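Local atomic coordinates of acetyltransferase (Brucella abortus str. 2308 A, PDB entry 4ZBG), a protein that binds acetyl-coenzyme A and, as a GNAT-family enzyme, probably transfers its acetyl group to an amine. Residues L55-E60 and L109-G114. Numbering follows the deposited sequence.
Sequences LSLVAE and LAQLRG
Leu55 sets CG trans to its backbone N (chi1 -177°), and this raises its two methyls toward Gln111, whose own CG lies trans to its carbonyl carbon (chi1 -70°) and starts an extended chain leading out over the strand. The setting is the GNAT fold, in which helix 100-114 packs on one face of the central mixed sheet. Here its last turns lie over strand 55-61, the two short segments running roughly antiparallel (147°) with their axes 9.9 Å apart at closest approach. Leu55 and Leu57, two apart on the strand, both send their side chains to the helix face, where branched aliphatic groups can fill the interface. The Leu55 side chain runs nearly perpendicular to that of Gln111: CD2 of Leu55 rests against CB of Gln111 at 3.8 Å, while CD1 lies 3.6 Å from the amide OE1. Leu57 points roughly against the glutamine chain; its CD1 lies off one face of the amide, 4.2 Å from NE2, and CD2 approaches more obliquely. Glutamine suits this partly exposed border because its methylene chain can lie on leucine while its amide keeps a polar partner: NE2 is hydrogen-bonded to OE2 of Glu107, one helical turn earlier, which helps fix the amide's rotation. Lys13 of the neighbouring strand also touches Gln111. Deeper in, Leu112 is buried and leans on Phe71 of strand 64-76; its CA is 7.9 Å from that of Leu55. The contact is thus wholly van der Waals in character, and CD2 of Leu57 sits 3.9 Å from NE2 of Gln111.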
ATOM      1  N   LEU A  55      -7.660   2.740  -0.739  1.00  7.28           N
ATOM      2  CA  LEU A  55      -6.954   3.934  -0.334  1.00  7.96           C
ATOM      3  C   LEU A  55      -5.674   4.033  -1.140  1.00  6.77           C
ATOM      4  O   LEU A  55      -4.955   3.044  -1.299  1.00  7.37           O
ATOM      5  CB  LEU A  55      -6.651   3.877   1.165  1.00  9.67           C
ATOM      6  CG  LEU A  55      -5.958   5.103   1.744  1.00 10.37           C
ATOM      7  CD1 LEU A  55      -6.813   6.341   1.601  1.00 11.02           C
ATOM      8  CD2 LEU A  55      -5.626   4.852   3.203  1.00 11.70           C
ATOM      9  N   SER A  56      -5.399   5.228  -1.654  1.00  7.24           N
ATOM     10  CA  SER A  56      -4.230   5.455  -2.483  1.00  7.28           C
ATOM     11  C   SER A  56      -3.686   6.813  -2.092  1.00  6.69           C
ATOM     12  O   SER A  56      -4.357   7.830  -2.292  1.00  7.52           O
ATOM     13  CB  SER A  56      -4.634   5.445  -3.953  1.00  8.25           C
ATOM     14  OG  SER A  56      -3.521   5.725  -4.786  1.00  8.32           O
ATOM     15  N   LEU A  57      -2.498   6.822  -1.490  1.00  6.73           N
ATOM     16  CA  LEU A  57      -1.889   8.063  -1.017  1.00  6.32           C
ATOM     17  C   LEU A  57      -0.607   8.324  -1.767  1.00  6.07           C
ATOM     18  O   LEU A  57       0.125   7.390  -2.107  1.00  6.24           O
ATOM     19  CB  LEU A  57      -1.555   7.987   0.472  1.00  7.05           C
ATOM     20  CG  LEU A  57      -2.681   7.687   1.455  1.00  7.88           C
ATOM     21  CD1 LEU A  57      -2.136   7.668   2.876  1.00  9.44           C
ATOM     22  CD2 LEU A  57      -3.813   8.687   1.320  1.00 10.20           C
ATOM     23  N   VAL A  58      -0.329   9.604  -1.994  1.00  6.64           N
ATOM     24  CA  VAL A  58       0.939  10.031  -2.562  1.00  7.12           C
ATOM     25  C   VAL A  58       1.663  10.962  -1.602  1.00  7.78           C
ATOM     26  O   VAL A  58       1.039  11.711  -0.846  1.00  8.77           O
ATOM     27  CB  VAL A  58       0.776  10.697  -3.940  1.00  9.02           C
ATOM     28  CG1 VAL A  58       0.271   9.698  -4.968  1.00  9.88           C
ATOM     29  CG2 VAL A  58      -0.127  11.931  -3.848  1.00 10.26           C
ATOM     30  N   ALA A  59       2.989  10.897  -1.642  1.00  7.64           N
ATOM     31  CA  ALA A  59       3.851  11.891  -1.032  1.00  8.29           C
ATOM     32  C   ALA A  59       4.290  12.806  -2.165  1.00  9.22           C
ATOM     33  O   ALA A  59       4.860  12.344  -3.152  1.00 10.94           O
ATOM     34  CB  ALA A  59       5.052  11.228  -0.409  1.00  9.96           C
ATOM     35  N   GLU A  60       4.032  14.102  -2.016  1.00  9.24           N
ATOM     36  CA  GLU A  60       4.257  15.076  -3.074  1.00 10.97           C
ATOM     37  C   GLU A  60       5.157  16.188  -2.556  1.00 10.41           C
ATOM     38  O   GLU A  60       5.007  16.660  -1.419  1.00 11.77           O
ATOM     39  CB  GLU A  60       2.909  15.653  -3.505  1.00 14.15           C
ATOM     40  CG  GLU A  60       2.925  16.642  -4.659  1.00 17.23           C
ATOM     41  CD  GLU A  60       1.515  17.008  -5.077  1.00 21.32           C
ATOM     42  OE1 GLU A  60       0.709  17.336  -4.179  1.00 22.97           O
ATOM     43  OE2 GLU A  60       1.199  16.936  -6.285  1.00 23.38           O
ATOM     44  N   LEU A 109      -2.301   3.593   7.319  1.00  6.89           N
ATOM     45  CA  LEU A 109      -2.874   2.785   8.390  1.00  7.10           C
ATOM     46  C   LEU A 109      -3.814   3.619   9.256  1.00  7.61           C
ATOM     47  O   LEU A 109      -4.873   3.144   9.661  1.00  8.29           O
ATOM     48  CB  LEU A 109      -1.775   2.168   9.242  1.00  7.87           C
ATOM     49  CG  LEU A 109      -0.908   1.139   8.519  1.00  8.52           C
ATOM     50  CD1 LEU A 109       0.266   0.770   9.413  1.00  9.45           C
ATOM     51  CD2 LEU A 109      -1.709  -0.094   8.123  1.00  9.22           C
ATOM     52  N   ALA A 110      -3.431   4.864   9.528  1.00  7.60           N
ATOM     53  CA  ALA A 110      -4.263   5.733  10.353  1.00  8.42           C
ATOM     54  C   ALA A 110      -5.594   5.995   9.658  1.00  8.30           C
ATOM     55  O   ALA A 110      -6.650   6.004  10.292  1.00  8.95           O
ATOM     56  CB  ALA A 110      -3.538   7.035  10.670  1.00  9.30           C
ATOM     57  N   GLN A 111      -5.552   6.179   8.343  1.00  8.21           N
ATOM     58  CA  GLN A 111      -6.776   6.430   7.598  1.00  9.48           C
ATOM     59  C   GLN A 111      -7.674   5.196   7.531  1.00 10.30           C
ATOM     60  O   GLN A 111      -8.895   5.305   7.659  1.00 11.41           O
ATOM     61  CB  GLN A 111      -6.465   7.017   6.221  1.00  9.74           C
ATOM     62  CG  GLN A 111      -5.939   8.442   6.334  1.00 10.89           C
ATOM     63  CD  GLN A 111      -5.892   9.169   5.015  1.00 11.44           C
ATOM     64  OE1 GLN A 111      -6.728   8.949   4.138  1.00 13.51           O
ATOM     65  NE2 GLN A 111      -4.904  10.044   4.862  1.00 11.20           N
ATOM     66  N   LEU A 112      -7.076   4.020   7.369  1.00 10.15           N
ATOM     67  CA  LEU A 112      -7.857   2.783   7.427  1.00 12.10           C
ATOM     68  C   LEU A 112      -8.521   2.607   8.781  1.00 12.15           C
ATOM     69  O   LEU A 112      -9.713   2.310   8.852  1.00 13.45           O
ATOM     70  CB  LEU A 112      -6.989   1.559   7.171  1.00 14.78           C
ATOM     71  CG  LEU A 112      -6.622   1.198   5.738  1.00 16.98           C
ATOM     72  CD1 LEU A 112      -5.841  -0.107   5.755  1.00 16.95           C
ATOM     73  CD2 LEU A 112      -7.852   1.086   4.841  1.00 17.72           C
ATOM     74  N   ARG A 113      -7.749   2.777   9.854  1.00 11.84           N
ATOM     75  CA  ARG A 113      -8.308   2.652  11.189  0.72 14.19           C
ATOM     76  C   ARG A 113      -9.449   3.654  11.371  1.00 14.23           C
ATOM     77  O   ARG A 113     -10.509   3.308  11.905  1.00 15.14           O
ATOM     78  CB  ARG A 113      -7.220   2.877  12.242  0.72 17.04           C
ATOM     79  CG  ARG A 113      -7.657   2.526  13.649  0.72 18.95           C
ATOM     80  CD  ARG A 113      -6.639   2.979  14.676  0.72 21.71           C
ATOM     81  NE  ARG A 113      -5.412   2.188  14.648  0.72 24.29           N
ATOM     82  CZ  ARG A 113      -5.193   1.127  15.422  0.72 26.32           C
ATOM     83  NH1 ARG A 113      -6.123   0.723  16.278  0.72 26.79           N
ATOM     84  NH2 ARG A 113      -4.044   0.469  15.337  0.72 27.68           N
ATOM     85  N   GLY A 114      -9.230   4.879  10.910  1.00 14.01           N
ATOM     86  CA  GLY A 114     -10.192   5.945  11.086  1.00 16.13           C
ATOM     87  C   GLY A 114     -11.481   5.706  10.343  1.00 17.76           C
ATOM     88  O   GLY A 114     -12.510   6.279  10.688  1.00 19.93           O
TER